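Local structure of NAD-dependent epimerase/dehydratase (Methylobacillus flagellatus KT, 3GPI) at residues L227-R230 against A234-A237; A19-A24 against H186-A191; H103-S108 against Y196-R201; T110-Q115 against R136-E141; L67-A72 against R90-A95. The protein is of unknown function but, as a member of the NAD-dependent epimerase/dehydratase family with a Rossmann-type fold, probably binds a dinucleotide cofactor. One frame throughout, in Å; residues are numbered along the deposited sequence.

Interaction 1: L227-R230 against A234-A237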
# COMPACT_ATOMS: atom_id res chain seq x y z
N LEU A 227 16.87 12.61 8.24
CA LEU A 227 17.27 12.52 6.85
C LEU A 227 18.26 13.63 6.44
O LEU A 227 19.18 13.40 5.64
CB LEU A 227 16.04 12.57 5.96
CG LEU A 227 15.21 11.27 5.96
CD1 LEU A 227 13.91 11.47 5.24
CD2 LEU A 227 16.01 10.07 5.39
N ALA A 228 18.07 14.81 7.02
CA ALA A 228 18.96 15.93 6.75
C ALA A 228 20.34 15.62 7.35
O ALA A 228 21.35 15.82 6.67
CB ALA A 228 18.39 17.21 7.34
N ASP A 229 20.36 15.06 8.57
CA ASP A 229 21.62 14.71 9.23
C ASP A 229 22.43 13.72 8.41
O ASP A 229 23.65 13.87 8.24
CB ASP A 229 21.36 14.15 10.63
CG ASP A 229 20.94 15.21 11.62
OD1 ASP A 229 20.93 16.42 11.28
OD2 ASP A 229 20.56 14.83 12.77
N ARG A 230 21.77 12.75 7.83
CA ARG A 230 22.51 11.76 7.07
C ARG A 230 22.90 12.21 5.68
O ARG A 230 23.63 11.51 5.00
CB ARG A 230 21.71 10.44 7.04
CG ARG A 230 22.09 9.60 8.28
CD ARG A 230 20.95 8.94 8.96
NE ARG A 230 21.29 8.54 10.33
CZ ARG A 230 21.08 9.30 11.40
NH1 ARG A 230 20.54 10.51 11.26
NH2 ARG A 230 21.42 8.86 12.62
N ALA A 234 22.39 21.36 6.34
CA ALA A 234 22.38 22.26 7.48
C ALA A 234 21.01 22.77 7.83
O ALA A 234 20.21 23.09 6.94
CB ALA A 234 23.33 23.44 7.21
N TYR A 235 20.73 22.88 9.12
CA TYR A 235 19.51 23.58 9.58
C TYR A 235 19.84 24.09 10.99
O TYR A 235 20.82 23.62 11.60
CB TYR A 235 18.27 22.65 9.57
CG TYR A 235 18.46 21.38 10.39
CD1 TYR A 235 18.16 21.35 11.76
CD2 TYR A 235 19.01 20.23 9.81
CE1 TYR A 235 18.37 20.22 12.52
CE2 TYR A 235 19.22 19.08 10.57
CZ TYR A 235 18.89 19.08 11.93
OH TYR A 235 19.09 17.99 12.73
N PRO A 236 19.01 24.99 11.51
CA PRO A 236 19.35 25.56 12.84
C PRO A 236 19.03 24.57 13.94
O PRO A 236 17.95 23.94 13.96
CB PRO A 236 18.49 26.81 12.94
CG PRO A 236 17.64 26.85 11.72
CD PRO A 236 17.93 25.72 10.81
N ALA A 237 19.98 24.44 14.86
CA ALA A 237 19.74 23.62 16.06
C ALA A 237 18.61 24.22 16.87
O ALA A 237 18.38 25.42 16.83
CB ALA A 237 20.99 23.54 16.90
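Ala228 and Asp229, near the end of helix 220-230, meet Tyr235 in the loop that follows the helix, the nearest backbone approach being 7.2 Å from Ala228 CA to Ala234 CA. Tyr235 does nearly all the reaching. Its CG sits between the backbone N and the carbonyl carbon (chi1 55°), a position that swings the ring back toward the helix from an extended piece of backbone. At the far end of the ring the hydroxyl donates to Asp229, with Tyr235 OH 2.8 Å from Asp229 OD1. The bond arrives on the syn side of that oxygen, about 22° out of the carboxylate plane. Ring and carboxylate are close to coplanar, 15° apart, and Asp229 OD1 lies at the ring's edge, also approaching CE2 of Tyr235 at 3.2 Å. The ring's same flank rests on the methyl of Ala228, whose CB is 3.8 Å from Tyr235 CE2, so a polar grip and an apolar touch lie side by side. With a phenylalanine here the ring could still lie against Ala228, but the Asp229 carboxylate would probably be left without its hydroxyl donor and the returning loop with less to hold its direction. Asp229 is exposed, so the bond lies at the protein surface. The centre of the contact lies about 29 Å from the centre of the chain. Pro172 packs against Tyr235 and Trp175 against Ala228, both from loops, while Leu227 and Arg230 turn to helix 266-277, touching Tyr270 and Leu274.

Interaction 2: A19-A24 against H186-A191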
# COMPACT_ATOMS: atom_id res chain seq x y z
N ALA A 19 4.23 -8.87 -7.87
CA ALA A 19 4.30 -9.86 -8.94
C ALA A 19 5.65 -10.57 -8.93
O ALA A 19 5.71 -11.79 -9.11
CB ALA A 19 4.03 -9.22 -10.31
N ARG A 20 6.71 -9.81 -8.73
CA ARG A 20 8.05 -10.39 -8.76
C ARG A 20 8.20 -11.45 -7.69
O ARG A 20 8.71 -12.55 -7.93
CB ARG A 20 9.09 -9.27 -8.59
CG ARG A 20 10.55 -9.71 -8.71
CD ARG A 20 11.56 -8.60 -8.30
NE ARG A 20 11.51 -8.33 -6.85
CZ ARG A 20 12.14 -9.05 -5.92
NH1 ARG A 20 12.87 -10.10 -6.28
NH2 ARG A 20 12.04 -8.73 -4.64
N ARG A 21 7.72 -11.14 -6.48
CA ARG A 21 7.81 -12.07 -5.36
C ARG A 21 6.96 -13.32 -5.59
O ARG A 21 7.44 -14.44 -5.39
CB ARG A 21 7.45 -11.35 -4.06
CG ARG A 21 8.51 -10.33 -3.65
CD ARG A 21 8.08 -9.42 -2.47
NE ARG A 21 9.19 -8.51 -2.16
CZ ARG A 21 10.19 -8.79 -1.32
NH1 ARG A 21 10.18 -9.89 -0.56
NH2 ARG A 21 11.15 -7.89 -1.20
N LEU A 22 5.73 -13.14 -6.04
CA LEU A 22 4.82 -14.26 -6.24
C LEU A 22 5.31 -15.16 -7.36
O LEU A 22 5.18 -16.37 -7.25
CB LEU A 22 3.41 -13.76 -6.56
CG LEU A 22 2.71 -13.10 -5.39
CD1 LEU A 22 1.43 -12.51 -5.92
CD2 LEU A 22 2.45 -14.10 -4.23
N THR A 23 5.85 -14.57 -8.43
CA THR A 23 6.40 -15.39 -9.51
C THR A 23 7.60 -16.20 -9.02
O THR A 23 7.70 -17.40 -9.36
CB THR A 23 6.76 -14.49 -10.70
OG1 THR A 23 5.56 -13.91 -11.23
CG2 THR A 23 7.47 -15.29 -11.80
N ALA A 24 8.45 -15.57 -8.20
CA ALA A 24 9.60 -16.30 -7.65
C ALA A 24 9.18 -17.47 -6.78
O ALA A 24 9.90 -18.48 -6.69
CB ALA A 24 10.51 -15.37 -6.89
N HIS A 186 7.37 0.43 3.79
CA HIS A 186 8.23 0.32 2.63
C HIS A 186 7.53 -0.52 1.57
O HIS A 186 6.88 -1.53 1.88
CB HIS A 186 9.52 -0.39 3.05
CG HIS A 186 10.62 -0.32 2.03
ND1 HIS A 186 10.59 -1.04 0.84
CD2 HIS A 186 11.79 0.36 2.03
CE1 HIS A 186 11.70 -0.79 0.16
NE2 HIS A 186 12.45 0.05 0.87
N ARG A 187 7.63 -0.11 0.31
CA ARG A 187 7.07 -0.87 -0.81
C ARG A 187 7.34 -2.37 -0.70
O ARG A 187 6.44 -3.19 -0.94
CB ARG A 187 7.65 -0.36 -2.13
CG ARG A 187 7.17 -1.10 -3.39
CD ARG A 187 8.21 -0.93 -4.52
NE ARG A 187 9.43 -1.69 -4.28
CZ ARG A 187 10.49 -1.69 -5.08
NH1 ARG A 187 10.51 -0.94 -6.16
NH2 ARG A 187 11.56 -2.40 -4.74
N ASP A 188 8.56 -2.76 -0.34
CA ASP A 188 8.87 -4.19 -0.34
C ASP A 188 8.20 -4.92 0.81
O ASP A 188 7.88 -6.09 0.69
CB ASP A 188 10.36 -4.42 -0.23
CG ASP A 188 11.13 -3.98 -1.47
OD1 ASP A 188 10.56 -3.58 -2.49
OD2 ASP A 188 12.38 -4.13 -1.42
N ASP A 189 8.00 -4.25 1.95
CA ASP A 189 7.20 -4.87 3.00
C ASP A 189 5.73 -4.97 2.65
O ASP A 189 5.06 -5.94 3.00
CB ASP A 189 7.36 -4.10 4.33
CG ASP A 189 8.58 -4.55 5.10
OD1 ASP A 189 8.73 -5.78 5.25
OD2 ASP A 189 9.34 -3.68 5.61
N GLY A 190 5.17 -3.95 2.00
CA GLY A 190 3.77 -4.04 1.58
C GLY A 190 3.60 -5.24 0.64
O GLY A 190 2.66 -6.02 0.79
N ALA A 191 4.51 -5.38 -0.34
CA ALA A 191 4.40 -6.48 -1.27
C ALA A 191 4.63 -7.82 -0.58
O ALA A 191 3.88 -8.77 -0.84
CB ALA A 191 5.44 -6.30 -2.38
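Arg21 packs across Asp188 and Ala191 in a helix-to-helix contact with a charged rim: helix 13-24, the first helix of the Rossmann fold, lies beside the start of helix 187-201. The backbones come closest at Arg21 CA and Ala191 CA, 7.7 Å apart. Arg21 is extended from CG to NE, and its aliphatic part passes the Ala191 methyl, with Arg21 CD 4.1 Å from Ala191 CB. Beyond it the guanidinium turns one face toward the backbone oxygen of Asp188, and Arg21 NH2 comes within 3.7 Å of Asp188 CB. The ion pair with the carboxylate is long, 4.0 Å from Arg21 NH2 to Asp188 OD2, the two planes standing 49° apart; Arg21's stronger partner is Glu17, which its NE meets in a salt bridge. Asp188 is held more firmly by its neighbour. Arg187 approaches side-on, both nitrogens in its own plane reaching one oxygen: NE at 2.8 Å and NH2 at 2.7 Å from Asp188 OD1. The backbone N of Asp188 in turn donates to His186 ND1 at 2.9 Å, His186 serving as the N-cap of the helix. Were Asp188 an alanine, the Arg187 guanidinium would probably lose its close acceptor and be freer to turn, and Arg21 would have one carboxylate fewer nearby. Because Glu17 and Asp188 carry like charges near one another, the flanking arginines Arg21 and Arg187 probably stabilise both acids in ionised form, a network that joins residues 19-24 and 186-191 through a long ion pair, with no hydrogen bond between these two segments.

Interaction 3: H103-S108 against Y196-R201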
# COMPACT_ATOMS: atom_id res chain seq x y z
N HIS A 103 -10.31 -15.49 -2.97
CA HIS A 103 -10.01 -14.40 -2.06
C HIS A 103 -9.70 -13.15 -2.84
O HIS A 103 -9.10 -13.19 -3.90
CB HIS A 103 -8.81 -14.72 -1.15
CG HIS A 103 -8.91 -14.07 0.20
ND1 HIS A 103 -9.79 -14.48 1.17
CD2 HIS A 103 -8.29 -12.98 0.71
CE1 HIS A 103 -9.66 -13.73 2.24
NE2 HIS A 103 -8.76 -12.80 1.99
N VAL A 104 -10.13 -12.02 -2.28
CA VAL A 104 -9.76 -10.71 -2.79
C VAL A 104 -8.91 -9.96 -1.76
O VAL A 104 -9.33 -9.79 -0.63
CB VAL A 104 -10.98 -9.87 -3.09
CG1 VAL A 104 -10.56 -8.49 -3.58
CG2 VAL A 104 -11.85 -10.55 -4.12
N PHE A 105 -7.71 -9.53 -2.14
CA PHE A 105 -6.90 -8.63 -1.31
C PHE A 105 -7.06 -7.23 -1.88
O PHE A 105 -6.76 -7.01 -3.07
CB PHE A 105 -5.43 -9.04 -1.30
CG PHE A 105 -5.17 -10.34 -0.61
CD1 PHE A 105 -5.01 -10.38 0.76
CD2 PHE A 105 -5.14 -11.56 -1.32
CE1 PHE A 105 -4.77 -11.57 1.41
CE2 PHE A 105 -4.90 -12.76 -0.65
CZ PHE A 105 -4.72 -12.77 0.71
N PHE A 106 -7.55 -6.29 -1.06
CA PHE A 106 -7.81 -4.97 -1.57
C PHE A 106 -6.89 -3.99 -0.87
O PHE A 106 -6.90 -3.91 0.37
CB PHE A 106 -9.29 -4.64 -1.30
CG PHE A 106 -9.68 -3.24 -1.67
CD1 PHE A 106 -9.96 -2.90 -2.98
CD2 PHE A 106 -9.77 -2.26 -0.69
CE1 PHE A 106 -10.30 -1.57 -3.34
CE2 PHE A 106 -10.13 -0.94 -1.02
CZ PHE A 106 -10.39 -0.60 -2.33
N VAL A 107 -6.12 -3.23 -1.66
CA VAL A 107 -5.19 -2.26 -1.10
C VAL A 107 -5.93 -0.95 -0.91
O VAL A 107 -6.29 -0.26 -1.85
CB VAL A 107 -3.93 -2.06 -1.96
CG1 VAL A 107 -2.98 -1.05 -1.32
CG2 VAL A 107 -3.21 -3.41 -2.20
N SER A 108 -6.12 -0.63 0.35
CA SER A 108 -6.78 0.62 0.74
C SER A 108 -5.73 1.55 1.32
O SER A 108 -4.52 1.35 1.12
CB SER A 108 -7.83 0.24 1.76
OG SER A 108 -8.60 1.37 2.20
N TYR A 196 2.97 -12.94 1.78
CA TYR A 196 2.90 -13.79 2.97
C TYR A 196 1.45 -14.20 3.24
O TYR A 196 1.17 -15.40 3.52
CB TYR A 196 3.50 -13.06 4.16
CG TYR A 196 3.37 -13.75 5.49
CD1 TYR A 196 4.22 -14.80 5.82
CD2 TYR A 196 2.44 -13.30 6.44
CE1 TYR A 196 4.14 -15.40 7.04
CE2 TYR A 196 2.33 -13.94 7.69
CZ TYR A 196 3.21 -14.97 7.96
OH TYR A 196 3.12 -15.61 9.20
N LEU A 197 0.52 -13.27 3.10
CA LEU A 197 -0.88 -13.62 3.37
C LEU A 197 -1.37 -14.61 2.32
O LEU A 197 -2.19 -15.46 2.60
CB LEU A 197 -1.78 -12.38 3.38
CG LEU A 197 -1.51 -11.42 4.52
CD1 LEU A 197 -2.46 -10.24 4.37
CD2 LEU A 197 -1.68 -12.10 5.89
N ILE A 198 -0.87 -14.50 1.10
CA ILE A 198 -1.24 -15.44 0.04
C ILE A 198 -0.71 -16.81 0.36
O ILE A 198 -1.44 -17.80 0.14
CB ILE A 198 -0.77 -14.88 -1.34
CG1 ILE A 198 -1.71 -13.75 -1.78
CG2 ILE A 198 -0.73 -16.00 -2.44
CD1 ILE A 198 -1.18 -12.94 -2.95
N GLN A 199 0.52 -16.91 0.87
CA GLN A 199 1.10 -18.19 1.28
C GLN A 199 0.34 -18.81 2.46
O GLN A 199 0.19 -20.04 2.53
CB GLN A 199 2.58 -18.03 1.61
CG GLN A 199 3.26 -19.34 1.98
CD GLN A 199 4.71 -19.14 2.35
OE1 GLN A 199 5.02 -18.61 3.43
NE2 GLN A 199 5.61 -19.58 1.48
N GLN A 200 -0.19 -17.96 3.35
CA GLN A 200 -0.89 -18.40 4.55
C GLN A 200 -2.36 -18.73 4.26
O GLN A 200 -2.97 -19.52 5.02
CB GLN A 200 -0.82 -17.30 5.64
CG GLN A 200 0.60 -17.01 6.17
CD GLN A 200 1.00 -17.86 7.37
OE1 GLN A 200 2.04 -18.54 7.36
NE2 GLN A 200 0.20 -17.78 8.42
N ARG A 201 -2.96 -18.13 3.21
CA ARG A 201 -4.44 -18.10 2.99
C ARG A 201 -5.05 -19.48 3.07
O ARG A 201 -6.11 -19.65 3.68
CB ARG A 201 -4.83 -17.36 1.67
CG ARG A 201 -6.27 -17.57 1.07
CD ARG A 201 -7.48 -17.12 1.95
NE ARG A 201 -8.76 -17.36 1.28
CZ ARG A 201 -9.37 -18.55 1.17
NH1 ARG A 201 -8.81 -19.65 1.68
NH2 ARG A 201 -10.54 -18.64 0.55
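Phe105 of strand 103-109 points its ring at helix 187-201, which runs almost antiparallel to it (162° between the short axes, 10.9 Å apart). With CG anti to the carbonyl carbon and beside the backbone N (chi1 -67°), the ring reaches between two consecutive side chains of the helix. One flank meets Leu197, with Phe105 CE1 3.7 Å from Leu197 CB; the other meets Ile198, with Phe105 CE2 3.5 Å from Ile198 CG1. Over one face of the same ring, toward its rim, lies CD2 of His103, two residues earlier on the strand and pointing to the same side.

His103 is covered by Arg201, and here the arginine's shape matters. Its chain bends at chi2 (62°), laying CD over the imidazole in a CH-pi contact, 3.9 Å from Arg201 CD to the centroid of the His103 ring. The guanidinium beyond stands nearly perpendicular to that ring, and its NH2 reaches back to bond Gln102 O. Hydrogen bonds between His103 ND1 and Ser148 OG and between His103 NE2 and Thr150 OG1 fix the rotation of the imidazole and satisfy both of its nitrogens inside the protein.

Strand 103-109 is flanked in the Rossmann sheet by strands 66-69 and 149-158, whose Ile66 and Thr150 touch Phe105, while Pro206 closes over His103 and Arg201, and His27 packs on Ile198.

Interaction 4: T110-Q115 against R136-E141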
# COMPACT_ATOMS: atom_id res chain seq x y z
N THR A 110 -4.66 4.17 4.89
CA THR A 110 -4.93 4.69 6.24
C THR A 110 -5.48 6.12 6.21
O THR A 110 -5.87 6.61 7.27
CB THR A 110 -3.73 4.59 7.15
OG1 THR A 110 -2.63 5.24 6.51
CG2 THR A 110 -3.37 3.09 7.40
N GLY A 111 -5.54 6.75 5.04
CA GLY A 111 -6.13 8.11 4.95
C GLY A 111 -7.61 8.05 5.27
O GLY A 111 -8.21 9.09 5.53
N VAL A 112 -8.22 6.87 5.29
CA VAL A 112 -9.63 6.76 5.70
C VAL A 112 -9.81 7.17 7.14
O VAL A 112 -10.92 7.58 7.53
CB VAL A 112 -10.24 5.35 5.47
CG1 VAL A 112 -10.18 4.99 3.98
CG2 VAL A 112 -9.57 4.27 6.29
N TYR A 113 -8.75 7.09 7.94
CA TYR A 113 -8.78 7.60 9.31
C TYR A 113 -8.53 9.09 9.24
O TYR A 113 -7.38 9.55 9.35
CB TYR A 113 -7.68 6.93 10.16
CG TYR A 113 -7.86 5.46 10.35
CD1 TYR A 113 -8.78 4.95 11.27
CD2 TYR A 113 -7.08 4.55 9.64
CE1 TYR A 113 -8.92 3.58 11.44
CE2 TYR A 113 -7.23 3.20 9.81
CZ TYR A 113 -8.13 2.72 10.71
OH TYR A 113 -8.26 1.34 10.87
N GLY A 114 -9.58 9.87 9.04
CA GLY A 114 -9.40 11.31 8.91
C GLY A 114 -9.32 11.98 10.28
O GLY A 114 -8.98 13.17 10.36
N GLN A 115 -9.66 11.27 11.35
CA GLN A 115 -9.59 11.85 12.70
C GLN A 115 -8.14 12.17 13.04
O GLN A 115 -7.23 11.43 12.66
CB GLN A 115 -10.18 10.94 13.77
CG GLN A 115 -9.59 9.51 13.82
CD GLN A 115 -10.46 8.52 13.08
OE1 GLN A 115 -10.61 8.55 11.86
NE2 GLN A 115 -11.02 7.60 13.85
N ARG A 136 -14.37 7.90 -0.84
CA ARG A 136 -14.34 7.04 -2.01
C ARG A 136 -13.69 5.70 -1.65
O ARG A 136 -14.10 4.65 -2.13
CB ARG A 136 -13.58 7.70 -3.17
CG ARG A 136 -14.40 8.79 -3.93
CD ARG A 136 -13.55 9.44 -5.02
NE ARG A 136 -12.57 10.40 -4.50
CZ ARG A 136 -11.64 11.01 -5.23
NH1 ARG A 136 -10.81 11.89 -4.66
NH2 ARG A 136 -11.53 10.77 -6.54
N MET A 137 -12.67 5.75 -0.80
CA MET A 137 -12.01 4.53 -0.42
C MET A 137 -12.86 3.63 0.47
O MET A 137 -12.94 2.42 0.27
CB MET A 137 -10.71 4.87 0.30
CG MET A 137 -9.80 3.69 0.47
SD MET A 137 -9.34 2.70 -1.04
CE MET A 137 -8.05 3.62 -1.66
N LEU A 138 -13.54 4.24 1.44
CA LEU A 138 -14.47 3.46 2.24
C LEU A 138 -15.64 2.91 1.39
O LEU A 138 -16.11 1.81 1.67
CB LEU A 138 -14.97 4.23 3.48
CG LEU A 138 -13.92 4.56 4.54
CD1 LEU A 138 -14.59 5.49 5.61
CD2 LEU A 138 -13.30 3.31 5.18
N GLU A 139 -16.07 3.65 0.36
CA GLU A 139 -17.12 3.16 -0.54
C GLU A 139 -16.64 1.94 -1.33
O GLU A 139 -17.41 0.98 -1.51
CB GLU A 139 -17.57 4.28 -1.47
CG GLU A 139 -18.51 3.84 -2.56
CD GLU A 139 -19.15 5.00 -3.24
OE1 GLU A 139 -18.43 5.78 -3.90
OE2 GLU A 139 -20.39 5.12 -3.12
N ALA A 140 -15.39 1.97 -1.80
CA ALA A 140 -14.80 0.82 -2.51
C ALA A 140 -14.66 -0.38 -1.57
O ALA A 140 -14.95 -1.52 -1.97
CB ALA A 140 -13.46 1.19 -3.17
N GLU A 141 -14.22 -0.13 -0.33
CA GLU A 141 -14.07 -1.16 0.69
C GLU A 141 -15.38 -1.89 0.95
O GLU A 141 -15.39 -3.11 1.10
CB GLU A 141 -13.59 -0.58 2.02
CG GLU A 141 -12.07 -0.36 2.13
CD GLU A 141 -11.65 0.05 3.52
OE1 GLU A 141 -12.36 -0.21 4.51
OE2 GLU A 141 -10.57 0.63 3.67
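One side chain, Val112, supplies the whole of one side of this contact, with residues 136-141 of helix 132-143 gathered round it. Val112 CG1 lies 3.7 Å from Met137 CB and equally close to Leu138 CD2, the branch end of the next residue. Leu138 CD2 also rests against the root of the valine, 3.7 Å from Val112 CB. The leucine's own CB does not head for Val112; it is the end of the side chain that comes round to it. Met137 does the reverse: CB points at the valine, but bends at chi2 (54°) and chi3 (83°) carry the sulfur away toward Phe106 of strand 103-109.

Val112 stands in the 3-10 turn that follows that strand, in a Thr-Gly-Val-Tyr-Gly run preceded by two serines. Such a run after this strand is familiar from extended short-chain dehydrogenases, where it lies beside the active site, and its role here is probably similar. The turn is closed by Tyr113 N bonding Thr110 O at 3.0 Å, and Tyr113 then centres an inverse gamma turn.

Glu141 only borders the valine, its OE2 lying 4.4 Å from Val112 CG1. Its carboxylate belongs to other partners: OE2 bonds Ser108 OG, and OE1 forms a salt bridge with Arg153, whose NH1 is hydrogen-bonded to Tyr113 OH.

Interaction 5: L67-A72 against R90-A95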
# COMPACT_ATOMS: atom_id res chain seq x y z
N LEU A 67 -7.53 -12.40 -6.42
CA LEU A 67 -7.41 -11.06 -6.97
C LEU A 67 -6.71 -10.16 -5.98
O LEU A 67 -7.12 -10.12 -4.82
CB LEU A 67 -8.79 -10.50 -7.26
CG LEU A 67 -8.86 -9.02 -7.67
CD1 LEU A 67 -8.14 -8.74 -8.98
CD2 LEU A 67 -10.33 -8.59 -7.74
N VAL A 68 -5.65 -9.46 -6.42
CA VAL A 68 -5.09 -8.37 -5.61
C VAL A 68 -5.43 -7.09 -6.34
O VAL A 68 -5.01 -6.90 -7.48
CB VAL A 68 -3.54 -8.49 -5.46
CG1 VAL A 68 -3.04 -7.37 -4.57
CG2 VAL A 68 -3.18 -9.84 -4.87
N TYR A 69 -6.22 -6.23 -5.70
CA TYR A 69 -6.69 -5.03 -6.36
C TYR A 69 -5.96 -3.83 -5.78
O TYR A 69 -6.16 -3.51 -4.61
CB TYR A 69 -8.21 -4.91 -6.18
CG TYR A 69 -8.85 -3.88 -7.06
CD1 TYR A 69 -9.28 -4.21 -8.34
CD2 TYR A 69 -9.01 -2.57 -6.62
CE1 TYR A 69 -9.85 -3.27 -9.16
CE2 TYR A 69 -9.60 -1.62 -7.43
CZ TYR A 69 -10.00 -1.98 -8.69
OH TYR A 69 -10.57 -1.03 -9.50
N CYS A 70 -5.15 -3.21 -6.62
CA CYS A 70 -4.30 -2.08 -6.24
C CYS A 70 -4.77 -0.76 -6.86
O CYS A 70 -4.25 0.29 -6.47
CB CYS A 70 -2.89 -2.33 -6.75
SG CYS A 70 -2.17 -3.89 -6.27
N VAL A 71 -5.76 -0.80 -7.76
CA VAL A 71 -6.12 0.40 -8.56
C VAL A 71 -6.64 1.56 -7.69
O VAL A 71 -6.23 2.70 -7.89
CB VAL A 71 -7.10 0.05 -9.70
CG1 VAL A 71 -7.57 1.31 -10.47
CG2 VAL A 71 -6.47 -0.99 -10.64
N ALA A 72 -7.49 1.26 -6.71
CA ALA A 72 -8.09 2.32 -5.87
C ALA A 72 -6.98 3.01 -5.09
O ALA A 72 -6.97 4.25 -4.98
CB ALA A 72 -9.19 1.73 -4.94
N ARG A 90 -15.98 -2.80 -8.71
CA ARG A 90 -17.25 -3.45 -9.07
C ARG A 90 -17.15 -4.05 -10.47
O ARG A 90 -17.56 -5.22 -10.65
CB ARG A 90 -18.46 -2.50 -8.98
CG ARG A 90 -19.80 -3.25 -9.03
CD ARG A 90 -20.98 -2.32 -9.26
NE ARG A 90 -21.12 -1.32 -8.21
CZ ARG A 90 -21.60 -1.58 -7.00
NH1 ARG A 90 -21.99 -2.82 -6.71
NH2 ARG A 90 -21.70 -0.62 -6.09
N ASN A 91 -16.59 -3.30 -11.41
CA ASN A 91 -16.44 -3.75 -12.80
C ASN A 91 -15.54 -4.97 -12.86
O ASN A 91 -15.86 -5.94 -13.56
CB ASN A 91 -15.87 -2.63 -13.69
CG ASN A 91 -16.87 -1.50 -13.90
OD1 ASN A 91 -18.05 -1.63 -13.59
ND2 ASN A 91 -16.38 -0.39 -14.41
N THR A 92 -14.44 -4.93 -12.10
CA THR A 92 -13.47 -6.03 -12.08
C THR A 92 -14.09 -7.28 -11.47
O THR A 92 -13.97 -8.38 -12.02
CB THR A 92 -12.22 -5.63 -11.29
OG1 THR A 92 -11.57 -4.54 -11.94
CG2 THR A 92 -11.22 -6.76 -11.27
N LEU A 93 -14.77 -7.16 -10.33
CA LEU A 93 -15.41 -8.31 -9.76
C LEU A 93 -16.48 -8.91 -10.66
O LEU A 93 -16.57 -10.11 -10.84
CB LEU A 93 -16.01 -7.97 -8.40
CG LEU A 93 -14.98 -7.56 -7.36
CD1 LEU A 93 -15.70 -6.90 -6.16
CD2 LEU A 93 -14.19 -8.78 -6.91
N SER A 94 -17.30 -8.04 -11.27
CA SER A 94 -18.32 -8.51 -12.19
C SER A 94 -17.68 -9.26 -13.36
O SER A 94 -18.20 -10.32 -13.78
CB SER A 94 -19.09 -7.31 -12.72
OG SER A 94 -20.01 -7.75 -13.71
N ALA A 95 -16.57 -8.75 -13.87
CA ALA A 95 -15.89 -9.36 -15.03
C ALA A 95 -15.29 -10.71 -14.65
O ALA A 95 -15.01 -11.53 -15.54
CB ALA A 95 -14.82 -8.45 -15.58
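The Tyr69 ring meets Thr92 edge-on: the threonine hydroxyl lies near the ring plane, with Thr92 OG1 3.5 Å from Tyr69 CE1, while one face of the ring carries the Val71 methyl CG2, set off toward the rim. This is a strand-against-helix contact inside a beta-alpha-beta crossover of the Rossmann fold, in which strand 66-69 and the parallel strand 103-109 beside it are joined by way of helix 86-95. Strand and helix run almost antiparallel, 168° between the directions of the short segments, with their axes 11.0 Å apart.

Leu67 and Tyr69, two residues apart on the strand, both turn toward the helix, and Thr92 answers both with its two branches. At chi1 -63° its OG1 lies beside the backbone N and its CG2 beside the carbonyl carbon. The oxygen branch therefore faces the tyrosine and the methyl branch the leucine, with Thr92 CG2 4.1 Å from Leu67 CD2. Although it touches an aromatic edge, the hydroxyl is not left wanting in this buried spot: OG1 bonds the carbonyl oxygen of Gly88, one turn earlier in the helix. Tyr69 also packs on Ala9 of strand 6-9, close to the glycine-rich turn that probably takes the dinucleotide.

Leu93 joins from beside Thr92. Its CB does not point straight at the strand, but its end swings in, crossing the other leucine at about a right angle, and the meeting of methyls is Leu67 CD2 to Leu93 CD2 at 4.0 Å.

How the interactions relate
Interactions 2 to 5 belong to the Rossmann domain and its sheet-flanking helices, while interaction 1 stands apart toward the C-terminal end, its centre about 44 Å from that of interaction 5. Interactions 3 and 5 pack helices 187-201 and 86-95 on neighbouring strands, stitched by backbone bonds such as Phe105 N to Leu67 O at 2.8 Å. Interactions 2 and 3 share helix 187-201 and touch where Leu22 CD1 lies 4.0 Å from Ile198 CD1. Interaction 4 is nested in the loop that interaction 3 closes, and Phe106 CZ lies 3.7 Å from Met137 SD. Interactions 2 and 5 lie near, without touching, the glycine-rich turn that would probably hold a dinucleotide.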